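Local structure of sortase (Actinomyces oris, 5UTT) at residues M45-T51 with A59-T65; V73-A77 with V127-P132; G80-T84 with A154-G158; D99-V103 with P180-L184. The protein is probably a class E sortase whose catalytic domain, the part present here, cleaves surface proteins at their sorting signal and joins the proteins to the cell envelope. All coordinates share one frame; numbering follows the deposited sequence.

Contact 1 of 4, residues M45-T51 with A59-T65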
loop_
_atom_site.group_PDB
_atom_site.type_symbol
_atom_site.label_atom_id
_atom_site.label_comp_id
_atom_site.label_asym_id
_atom_site.label_seq_id
_atom_site.Cartn_x
_atom_site.Cartn_y
_atom_site.Cartn_z
ATOM N N MET A 45 -8.218 6.022 -0.755
ATOM C CA MET A 45 -7.071 6.861 -0.743
ATOM C C MET A 45 -6.335 6.795 -2.043
ATOM O O MET A 45 -5.913 5.681 -2.472
ATOM C CB MET A 45 -6.185 6.419 0.424
ATOM C CG MET A 45 -5.009 7.315 0.702
ATOM S SD MET A 45 -4.203 6.842 2.243
ATOM C CE MET A 45 -2.998 8.156 2.505
ATOM N N PRO A 46 -6.143 7.921 -2.718
ATOM C CA PRO A 46 -5.365 7.863 -3.985
ATOM C C PRO A 46 -3.918 7.504 -3.697
ATOM O O PRO A 46 -3.388 7.858 -2.638
ATOM C CB PRO A 46 -5.448 9.295 -4.546
ATOM C CG PRO A 46 -6.416 9.985 -3.667
ATOM C CD PRO A 46 -6.478 9.312 -2.368
ATOM N N ILE A 47 -3.322 6.727 -4.614
ATOM C CA ILE A 47 -1.920 6.475 -4.636
ATOM C C ILE A 47 -1.261 7.220 -5.783
ATOM O O ILE A 47 -1.631 7.034 -6.958
ATOM C CB ILE A 47 -1.618 4.963 -4.806
ATOM C CG1 ILE A 47 -2.345 4.136 -3.724
ATOM C CG2 ILE A 47 -0.118 4.755 -4.695
ATOM C CD1 ILE A 47 -2.351 2.616 -4.016
ATOM N N MET A 48 -0.254 8.009 -5.454
ATOM C CA MET A 48 0.474 8.814 -6.465
ATOM C C MET A 48 1.955 8.524 -6.474
ATOM O O MET A 48 2.509 8.112 -5.452
ATOM C CB MET A 48 0.207 10.326 -6.260
ATOM C CG MET A 48 -1.210 10.706 -6.508
ATOM S SD MET A 48 -1.468 12.380 -5.884
ATOM C CE MET A 48 -3.243 12.442 -5.855
ATOM N N GLU A 49 2.620 8.747 -7.602
ATOM C CA GLU A 49 4.065 8.611 -7.672
ATOM C C GLU A 49 4.764 9.663 -6.819
ATOM O O GLU A 49 4.441 10.852 -6.893
ATOM C CB GLU A 49 4.524 8.654 -9.130
ATOM C CG GLU A 49 6.016 8.488 -9.353
ATOM C CD GLU A 49 6.524 7.070 -9.135
ATOM O OE1 GLU A 49 5.732 6.170 -8.746
ATOM O OE2 GLU A 49 7.731 6.885 -9.318
ATOM N N GLY A 50 5.714 9.247 -5.993
ATOM C CA GLY A 50 6.517 10.210 -5.203
ATOM C C GLY A 50 6.076 10.369 -3.779
ATOM O O GLY A 50 4.901 10.084 -3.422
ATOM N N THR A 51 7.003 10.787 -2.923
ATOM C CA THR A 51 6.740 10.772 -1.478
ATOM C C THR A 51 6.972 12.110 -0.835
ATOM O O THR A 51 7.038 12.179 0.381
ATOM C CB THR A 51 7.597 9.778 -0.713
ATOM O OG1 THR A 51 9.004 10.060 -0.928
ATOM C CG2 THR A 51 7.219 8.339 -1.140
ATOM N N ALA A 59 -3.657 13.865 1.116
ATOM C CA ALA A 59 -4.341 12.744 1.794
ATOM C C ALA A 59 -4.268 11.567 0.838
ATOM O O ALA A 59 -5.253 10.835 0.662
ATOM C CB ALA A 59 -5.773 13.061 2.121
ATOM N N ALA A 60 -3.118 11.498 0.183
ATOM C CA ALA A 60 -2.774 10.400 -0.770
ATOM C C ALA A 60 -1.575 9.632 -0.304
ATOM O O ALA A 60 -0.708 10.139 0.405
ATOM C CB ALA A 60 -2.503 10.988 -2.143
ATOM N N ALA A 61 -1.503 8.360 -0.696
ATOM C CA ALA A 61 -0.356 7.553 -0.457
ATOM C C ALA A 61 0.644 7.845 -1.561
ATOM O O ALA A 61 0.252 8.086 -2.694
ATOM C CB ALA A 61 -0.750 6.111 -0.483
ATOM N N GLY A 62 1.915 7.816 -1.219
ATOM C CA GLY A 62 2.984 8.049 -2.198
ATOM C C GLY A 62 3.910 6.862 -2.484
ATOM O O GLY A 62 4.464 6.260 -1.571
ATOM N N HIS A 63 4.132 6.572 -3.759
ATOM C CA HIS A 63 5.019 5.479 -4.118
ATOM C C HIS A 63 6.478 5.917 -4.056
ATOM O O HIS A 63 6.883 6.860 -4.717
ATOM C CB HIS A 63 4.693 4.995 -5.512
ATOM C CG HIS A 63 5.568 3.872 -6.012
ATOM N ND1 HIS A 63 6.142 3.926 -7.259
ATOM C CD2 HIS A 63 5.935 2.684 -5.476
ATOM C CE1 HIS A 63 6.840 2.822 -7.470
ATOM N NE2 HIS A 63 6.710 2.043 -6.413
ATOM N N TYR A 64 7.268 5.176 -3.272
ATOM C CA TYR A 64 8.722 5.329 -3.276
ATOM C C TYR A 64 9.252 5.092 -4.695
ATOM O O TYR A 64 9.063 4.007 -5.282
ATOM C CB TYR A 64 9.371 4.374 -2.266
ATOM C CG TYR A 64 9.146 4.687 -0.779
ATOM C CD1 TYR A 64 7.999 4.259 -0.107
ATOM C CD2 TYR A 64 10.096 5.384 -0.064
ATOM C CE1 TYR A 64 7.820 4.527 1.248
ATOM C CE2 TYR A 64 9.931 5.674 1.284
ATOM C CZ TYR A 64 8.794 5.255 1.925
ATOM O OH TYR A 64 8.599 5.510 3.272
ATOM N N THR A 65 9.911 6.071 -5.267
ATOM C CA THR A 65 10.118 6.071 -6.705
ATOM C C THR A 65 11.139 5.039 -7.128
ATOM O O THR A 65 11.124 4.616 -8.265
ATOM C CB THR A 65 10.461 7.482 -7.208
ATOM O OG1 THR A 65 11.662 7.905 -6.562
ATOM C CG2 THR A 65 9.288 8.455 -6.896
HETATM O O HOH W 1 8.668 4.636 -9.734
#
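Pro46 through Gly50 pair with Ala61 through His63 as parallel neighbours in the sortase beta-barrel; short helix 53-56 connects the two strands into a beta-alpha-beta unit. The ladder zigzags: Ala61 N donates to Pro46 O, Met48 N to Ala61 O and His63 N to Met48 O, and beyond the strand end Gly50 N bonds to His63 O (2.9 Å). On one face Ile47 CG1 rests 4.1 Å from Ala61 CB, and both side chains reach Ile78 of strand 74-79. On the other, Met48 CE meets Ala60 CB at the same separation. Met45 lies extended, with its CE 3.5 Å from Ala61 N. Farther along, Thr51 CG2 sits over the face of the Tyr64 ring, 4.2 Å from its centroid, while Tyr64 OH bonds to Thr147. The polar end is built by Glu49 and His63. A bend at chi2 of Glu49 (73°) swings its carboxylate alongside the imidazole, which stacks on Phe76 and bonds through NE2 to Gln68 O; carbonyl and carboxylate together would favour a protonated ring. Glu49 OE1 takes the His63 ND1 bond on its syn side at 2.7 Å, in the ring plane, and a water donates to both Glu49 OE2 (2.5 Å) and Thr65 O.

Contact 2 of 4, residues V73-A77 with V127-P132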
loop_
_atom_site.group_PDB
_atom_site.type_symbol
_atom_site.label_atom_id
_atom_site.label_comp_id
_atom_site.label_asym_id
_atom_site.label_seq_id
_atom_site.Cartn_x
_atom_site.Cartn_y
_atom_site.Cartn_z
ATOM N N VAL A 73 7.303 -8.066 -9.997
ATOM C CA VAL A 73 8.046 -8.813 -9.046
ATOM C C VAL A 73 9.013 -7.915 -8.224
ATOM O O VAL A 73 9.915 -7.223 -8.755
ATOM C CB VAL A 73 8.814 -9.991 -9.711
ATOM C CG1 VAL A 73 9.793 -10.573 -8.726
ATOM C CG2 VAL A 73 7.843 -11.049 -10.219
ATOM N N GLY A 74 8.845 -7.967 -6.911
ATOM C CA GLY A 74 9.603 -7.096 -5.971
ATOM C C GLY A 74 8.692 -6.469 -4.955
ATOM O O GLY A 74 7.801 -7.138 -4.424
ATOM N N ASN A 75 8.865 -5.166 -4.704
ATOM C CA ASN A 75 8.143 -4.544 -3.593
ATOM C C ASN A 75 7.645 -3.179 -3.964
ATOM O O ASN A 75 8.453 -2.334 -4.263
ATOM C CB ASN A 75 9.104 -4.434 -2.413
ATOM C CG ASN A 75 8.409 -4.054 -1.105
ATOM O OD1 ASN A 75 7.178 -3.930 -1.040
ATOM N ND2 ASN A 75 9.189 -3.901 -0.057
ATOM N N PHE A 76 6.326 -3.029 -4.033
ATOM C CA PHE A 76 5.666 -1.737 -4.353
ATOM C C PHE A 76 5.437 -1.046 -3.012
ATOM O O PHE A 76 4.514 -1.400 -2.271
ATOM C CB PHE A 76 4.370 -1.990 -5.101
ATOM C CG PHE A 76 3.560 -0.732 -5.381
ATOM C CD1 PHE A 76 3.914 0.090 -6.427
ATOM C CD2 PHE A 76 2.412 -0.450 -4.652
ATOM C CE1 PHE A 76 3.175 1.246 -6.709
ATOM C CE2 PHE A 76 1.657 0.708 -4.927
ATOM C CZ PHE A 76 2.043 1.537 -5.946
ATOM N N ALA A 77 6.230 -0.043 -2.687
ATOM C CA ALA A 77 6.178 0.484 -1.349
ATOM C C ALA A 77 5.538 1.859 -1.397
ATOM O O ALA A 77 5.806 2.661 -2.323
ATOM C CB ALA A 77 7.557 0.556 -0.753
ATOM N N VAL A 127 13.395 -2.510 4.899
ATOM C CA VAL A 127 11.973 -2.879 4.964
ATOM C C VAL A 127 11.272 -2.668 3.606
ATOM O O VAL A 127 10.191 -3.216 3.373
ATOM C CB VAL A 127 11.242 -2.123 6.098
ATOM C CG1 VAL A 127 11.925 -2.400 7.438
ATOM C CG2 VAL A 127 11.188 -0.623 5.819
ATOM N N ILE A 128 11.840 -1.808 2.751
ATOM C CA ILE A 128 11.284 -1.536 1.407
ATOM C C ILE A 128 12.170 -2.075 0.272
ATOM O O ILE A 128 11.988 -1.756 -0.878
ATOM C CB ILE A 128 10.944 -0.025 1.197
ATOM C CG1 ILE A 128 12.180 0.859 1.332
ATOM C CG2 ILE A 128 9.867 0.368 2.187
ATOM C CD1 ILE A 128 12.017 2.263 0.781
ATOM N N ALA A 129 13.103 -2.947 0.613
ATOM C CA ALA A 129 13.875 -3.617 -0.423
ATOM C C ALA A 129 12.940 -4.488 -1.267
ATOM O O ALA A 129 11.845 -4.853 -0.836
ATOM C CB ALA A 129 14.971 -4.451 0.209
ATOM N N PRO A 130 13.404 -4.897 -2.459
ATOM C CA PRO A 130 12.618 -5.757 -3.344
ATOM C C PRO A 130 12.119 -6.993 -2.645
ATOM O O PRO A 130 10.964 -7.337 -2.810
ATOM C CB PRO A 130 13.610 -6.112 -4.438
ATOM C CG PRO A 130 14.488 -4.916 -4.524
ATOM C CD PRO A 130 14.601 -4.363 -3.118
ATOM N N VAL A 131 12.992 -7.638 -1.865
ATOM C CA VAL A 131 12.594 -8.647 -0.911
ATOM C C VAL A 131 12.581 -7.995 0.484
ATOM O O VAL A 131 13.625 -7.601 0.975
ATOM C CB VAL A 131 13.528 -9.867 -0.908
ATOM C CG1 VAL A 131 13.014 -10.914 0.074
ATOM C CG2 VAL A 131 13.615 -10.422 -2.305
ATOM N N PRO A 132 11.388 -7.867 1.094
ATOM C CA PRO A 132 11.249 -7.195 2.390
ATOM C C PRO A 132 12.230 -7.699 3.429
ATOM O O PRO A 132 12.342 -8.921 3.624
ATOM C CB PRO A 132 9.814 -7.532 2.796
ATOM C CG PRO A 132 9.091 -7.611 1.519
ATOM C CD PRO A 132 10.071 -8.213 0.539
#
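Strand 74-79 of the sortase barrel meets a long loop through Asn75, whose amide reaches across to the backbone of Ala129. With CG anti to the backbone N (chi1 -169°), the carboxamide projects into the bend of segment 127-132, and Asn75 ND2 donates to Ala129 O at 2.9 Å. The acceptor lies close to the amide plane, but the donor stands 33° off the plane of the carbonyl. At the other end of the amide, Asn75 OD1 bonds to Thr145 OG1 on the neighbouring strand 142-150, so hydrogen bonds at both ends fix the rotation of the group. Pro132 CG packs 4.0 Å from Asn75 ND2. The segment 127-132 belongs to the connection between strands 108-120 and 142-150, the beta6/beta7 loop, which in sortases generally borders the groove for the sorting signal. Pro130 turns its carbonyl back toward the strand: its O comes within 3.4 Å of Gly74 CA, in a bent CA-H...O contact, and 3.5 Å from Asn75 CB. Beyond the amide the contact becomes apolar. There the methyl Ile128 CG2 meets Ala77 CB at 3.7 Å, while Val127, at the start of the segment, is tied through its carbonyl O to His166 NE2 of strand 161-174.

Contact 3 of 4, residues G80-T84 with A154-G158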
loop_
_atom_site.group_PDB
_atom_site.type_symbol
_atom_site.label_atom_id
_atom_site.label_comp_id
_atom_site.label_asym_id
_atom_site.label_seq_id
_atom_site.Cartn_x
_atom_site.Cartn_y
_atom_site.Cartn_z
ATOM N N GLY A 80 2.390 6.954 3.707
ATOM C CA GLY A 80 1.238 7.755 4.037
ATOM C C GLY A 80 1.354 8.471 5.348
ATOM O O GLY A 80 2.011 8.030 6.285
ATOM N N HIS A 81 0.772 9.669 5.404
ATOM C CA HIS A 81 0.694 10.340 6.653
ATOM C C HIS A 81 -0.179 9.574 7.648
ATOM O O HIS A 81 -1.174 8.981 7.295
ATOM C CB HIS A 81 0.076 11.719 6.444
ATOM C CG HIS A 81 1.026 12.762 5.969
ATOM N ND1 HIS A 81 2.385 12.573 5.863
ATOM C CD2 HIS A 81 0.803 14.059 5.640
ATOM C CE1 HIS A 81 2.957 13.687 5.441
ATOM N NE2 HIS A 81 2.023 14.613 5.327
ATOM N N ARG A 82 0.173 9.666 8.924
ATOM C CA ARG A 82 -0.577 9.037 9.985
ATOM C C ARG A 82 -1.791 9.826 10.439
ATOM O O ARG A 82 -2.736 9.223 10.980
ATOM C CB ARG A 82 0.330 8.836 11.197
ATOM C CG ARG A 82 -0.212 7.930 12.294
ATOM C CD ARG A 82 -0.037 6.463 11.872
ATOM N NE ARG A 82 -0.672 5.551 12.825
ATOM C CZ ARG A 82 -0.057 4.968 13.849
ATOM N NH1 ARG A 82 -0.740 4.170 14.667
ATOM N NH2 ARG A 82 1.229 5.186 14.069
ATOM N N ARG A 83 -1.789 11.140 10.217
ATOM C CA ARG A 83 -2.785 12.042 10.826
ATOM C C ARG A 83 -3.630 12.908 9.871
ATOM O O ARG A 83 -4.390 13.776 10.327
ATOM C CB ARG A 83 -2.078 12.929 11.855
ATOM C CG ARG A 83 -1.206 12.111 12.820
ATOM C CD ARG A 83 -1.286 12.573 14.265
ATOM N NE ARG A 83 -0.295 13.604 14.562
ATOM C CZ ARG A 83 -0.468 14.608 15.420
ATOM N NH1 ARG A 83 -1.614 14.760 16.076
ATOM N NH2 ARG A 83 0.513 15.483 15.619
ATOM N N THR A 84 -3.558 12.658 8.576
ATOM C CA THR A 84 -4.343 13.424 7.581
ATOM C C THR A 84 -5.848 13.138 7.599
ATOM O O THR A 84 -6.289 12.067 7.996
ATOM C CB THR A 84 -3.849 13.182 6.150
ATOM O OG1 THR A 84 -3.531 11.792 5.975
ATOM C CG2 THR A 84 -2.627 13.998 5.858
ATOM N N ALA A 154 4.778 7.976 22.156
ATOM C CA ALA A 154 3.513 8.639 21.838
ATOM C C ALA A 154 2.696 7.936 20.736
ATOM O O ALA A 154 1.673 8.458 20.329
ATOM C CB ALA A 154 3.755 10.104 21.478
ATOM N N GLY A 155 3.169 6.780 20.230
ATOM C CA GLY A 155 2.457 6.056 19.172
ATOM C C GLY A 155 1.981 6.853 17.955
ATOM O O GLY A 155 2.764 7.409 17.216
ATOM N N GLU A 156 0.669 6.858 17.747
ATOM C CA GLU A 156 0.052 7.575 16.645
ATOM C C GLU A 156 0.541 9.046 16.549
ATOM O O GLU A 156 0.562 9.658 15.474
ATOM C CB GLU A 156 -1.479 7.453 16.773
ATOM C CG GLU A 156 -2.290 8.016 15.629
ATOM C CD GLU A 156 -3.776 8.142 15.953
ATOM O OE1 GLU A 156 -4.284 7.387 16.820
ATOM O OE2 GLU A 156 -4.424 8.997 15.319
ATOM N N PHE A 157 0.920 9.611 17.694
ATOM C CA PHE A 157 1.260 11.026 17.771
ATOM C C PHE A 157 2.769 11.265 17.918
ATOM O O PHE A 157 3.207 12.334 18.363
ATOM C CB PHE A 157 0.465 11.650 18.924
ATOM C CG PHE A 157 -1.004 11.356 18.835
ATOM C CD1 PHE A 157 -1.831 12.154 18.074
ATOM C CD2 PHE A 157 -1.525 10.200 19.417
ATOM C CE1 PHE A 157 -3.191 11.855 17.942
ATOM C CE2 PHE A 157 -2.873 9.899 19.292
ATOM C CZ PHE A 157 -3.702 10.733 18.556
ATOM N N GLY A 158 3.565 10.248 17.578
ATOM C CA GLY A 158 5.007 10.340 17.606
ATOM C C GLY A 158 5.620 9.898 16.297
ATOM O O GLY A 158 4.931 9.452 15.370
#
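Arg82 packs its guanidinium against the backbone of Glu156, the close-fitting half of a contact between two surface loops of the sortase domain. The Arg82 chain leaves with CG anti to N and bends at chi2 (78°), so that one face of the guanidinium is laid over Glu156 CA, with Arg82 NH2 3.7 Å from that carbon. Nearer the root, Arg82 CG touches Glu156 CG at 3.9 Å. The two side chains cross at about a right angle, and their charged ends do not meet but share Arg90, whose backbone O takes Arg82 NE and whose side chain pairs with Glu156. Arg82 NH2 bonds to Cys149 O and His150 ND1; Cys149 closes the TLxTC signature of sortases. The Glu156 carboxylate forms a second salt bridge with Arg91, and its OE1 stays 5.2 Å from Arg82 NH1. Residues 154-158 present Glu156 by two overlapping turns, a type II' from Ala154 to Phe157 and a type I from Gly155 to Gly158.

The outer half is looser. Arg83 is solvent-exposed, and its bent chain brings CD to 3.7 Å from Glu156 O. Beyond that, Arg83 NH1 comes to the edge of the Phe157 ring, near its plane and 3.3 Å from CD1; guanidinium and ring stand 76° apart, so this is no face-on cation-pi stack. Phe157 itself is exposed. The chemistry is therefore uneven: between these loops there is van der Waals contact plus, presumably, a modest longer-range attraction of opposite charges, whereas directional bonds from Arg82 and Glu156 to third parties hold both side chains in position.

Contact 4 of 4, residues D99-V103 with P180-L184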
loop_
_atom_site.group_PDB
_atom_site.type_symbol
_atom_site.label_atom_id
_atom_site.label_comp_id
_atom_site.label_asym_id
_atom_site.label_seq_id
_atom_site.Cartn_x
_atom_site.Cartn_y
_atom_site.Cartn_z
ATOM N N ASP A 99 -5.079 -10.016 6.812
ATOM C CA ASP A 99 -5.927 -8.915 6.369
ATOM C C ASP A 99 -5.609 -8.478 4.943
ATOM O O ASP A 99 -4.444 -8.499 4.503
ATOM C CB ASP A 99 -5.747 -7.739 7.323
ATOM C CG ASP A 99 -6.335 -8.007 8.692
ATOM O OD1 ASP A 99 -7.275 -8.829 8.809
ATOM O OD2 ASP A 99 -5.887 -7.379 9.658
ATOM N N GLU A 100 -6.635 -8.033 4.216
ATOM C CA GLU A 100 -6.445 -7.657 2.834
ATOM C C GLU A 100 -6.005 -6.231 2.655
ATOM O O GLU A 100 -6.531 -5.316 3.340
ATOM C CB GLU A 100 -7.755 -7.821 2.067
ATOM C CG GLU A 100 -8.007 -9.281 1.672
ATOM C CD GLU A 100 -9.287 -9.517 0.912
ATOM O OE1 GLU A 100 -10.178 -8.653 0.941
ATOM O OE2 GLU A 100 -9.399 -10.594 0.249
ATOM N N ILE A 101 -5.074 -6.021 1.734
ATOM C CA ILE A 101 -4.707 -4.665 1.263
ATOM C C ILE A 101 -4.971 -4.649 -0.242
ATOM O O ILE A 101 -4.417 -5.472 -1.010
ATOM C CB ILE A 101 -3.250 -4.330 1.591
ATOM C CG1 ILE A 101 -3.042 -4.301 3.118
ATOM C CG2 ILE A 101 -2.799 -3.018 0.971
ATOM C CD1 ILE A 101 -1.630 -3.982 3.512
ATOM N N ILE A 102 -5.830 -3.756 -0.688
ATOM C CA ILE A 102 -6.372 -3.845 -2.058
ATOM C C ILE A 102 -6.009 -2.580 -2.779
ATOM O O ILE A 102 -6.277 -1.451 -2.243
ATOM C CB ILE A 102 -7.893 -4.089 -2.077
ATOM C CG1 ILE A 102 -8.227 -5.385 -1.313
ATOM C CG2 ILE A 102 -8.431 -4.079 -3.520
ATOM C CD1 ILE A 102 -9.698 -5.663 -1.166
ATOM N N VAL A 103 -5.407 -2.730 -3.980
ATOM C CA VAL A 103 -5.195 -1.588 -4.834
ATOM C C VAL A 103 -6.087 -1.644 -6.061
ATOM O O VAL A 103 -6.125 -2.634 -6.781
ATOM C CB VAL A 103 -3.714 -1.345 -5.210
ATOM C CG1 VAL A 103 -3.585 -0.042 -5.988
ATOM C CG2 VAL A 103 -2.860 -1.390 -3.959
ATOM N N PRO A 180 -13.368 -7.639 -5.597
ATOM C CA PRO A 180 -13.337 -8.471 -4.404
ATOM C C PRO A 180 -14.586 -8.378 -3.550
ATOM O O PRO A 180 -15.175 -7.296 -3.410
ATOM C CB PRO A 180 -12.144 -7.915 -3.629
ATOM C CG PRO A 180 -11.272 -7.348 -4.672
ATOM C CD PRO A 180 -12.228 -6.711 -5.624
ATOM N N GLU A 181 -14.920 -9.481 -2.902
ATOM C CA GLU A 181 -16.110 -9.535 -2.050
ATOM C C GLU A 181 -16.078 -8.551 -0.902
ATOM O O GLU A 181 -17.135 -8.064 -0.509
ATOM C CB GLU A 181 -16.325 -10.936 -1.489
ATOM C CG GLU A 181 -16.910 -11.914 -2.509
ATOM C CD GLU A 181 -18.377 -11.654 -2.853
ATOM O OE1 GLU A 181 -19.208 -11.528 -1.917
ATOM O OE2 GLU A 181 -18.716 -11.589 -4.055
ATOM N N SER A 182 -14.882 -8.272 -0.386
ATOM C CA SER A 182 -14.706 -7.322 0.729
ATOM C C SER A 182 -15.017 -5.878 0.339
ATOM O O SER A 182 -15.241 -5.030 1.213
ATOM C CB SER A 182 -13.277 -7.363 1.255
ATOM O OG SER A 182 -12.343 -7.058 0.224
ATOM N N VAL A 183 -14.948 -5.576 -0.956
ATOM C CA VAL A 183 -15.145 -4.200 -1.401
ATOM C C VAL A 183 -16.646 -3.935 -1.263
ATOM O O VAL A 183 -17.447 -4.626 -1.869
ATOM C CB VAL A 183 -14.602 -3.997 -2.830
ATOM C CG1 VAL A 183 -15.163 -2.718 -3.458
ATOM C CG2 VAL A 183 -13.075 -3.983 -2.794
ATOM N N LEU A 184 -17.026 -2.936 -0.460
ATOM C CA LEU A 184 -18.428 -2.699 -0.126
ATOM C C LEU A 184 -19.143 -1.775 -1.099
ATOM O O LEU A 184 -20.363 -1.816 -1.186
ATOM C CB LEU A 184 -18.572 -2.096 1.268
ATOM C CG LEU A 184 -18.123 -2.956 2.447
ATOM C CD1 LEU A 184 -18.336 -2.163 3.740
ATOM C CD2 LEU A 184 -18.841 -4.298 2.468
HETATM O O HOH W 2 -12.292 -10.132 -0.575
#
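Glu100 reaches out from strand 100-104 to Ser182 in the C-terminal tail. From CB, which starts toward the tail, the chain runs on extended through CG (chi2 180°), with Pro35, Lys113 and Tyr171 touching this side chain. CD arrives 4.0 Å from Ser182 OG. At the tip, OE1 accepts the hydroxyl of Ser182 OG at 2.8 Å, met nearly along its C-O direction. The same OE1 takes a second bond, from a water 3.0 Å away that in turn accepts Ser182 N at 3.2 Å, so Ser182 is held through both backbone and side chain. OE2 also lies 3.0 Å from this water. The chi1 of Ser182 (58°), with OG between N and carbonyl carbon, turns the hydroxyl toward the strand, where it also lies 3.3 Å from Ile102 CD1. That methyl is the apolar half of the contact: it touches Pro180 CB and, on Val183, CG2, each at 4.1 Å. Pro180 to Val183 form a type I turn, which brings all three tail residues to the strand. The tail thus lies beside strand 100-104, itself bonded to strand 108-120 through Ile101 and Phe112, while Pro180 packs on Trp109 and Val111 of that strand and on Tyr171 of strand 161-174.

Contacts 1, 2 and 4 reach the curled sheet of the sortase barrel; contact 3 joins loops at its rim. Contact 1 closes before the others open, whereas contacts 2, 3 and 4 interleave along the chain, so early strands and loops meet later ones. Contacts 1 and 2, with centres 16 Å apart, lie on neighbouring strands, 61-63 and 74-79, and touch where Tyr64 packs on Ile128. Contact 4 lies across the chain's centre from both, yet Ile47 CD1 meets Val103 CG1 (3.5 Å), linking it to contact 1 through the interior. Contact 3 is about 24 Å from contact 4, centre to centre; its segment 80-84 follows strand 74-79, and Arg82 ties it to Cys149 of strand 142-150.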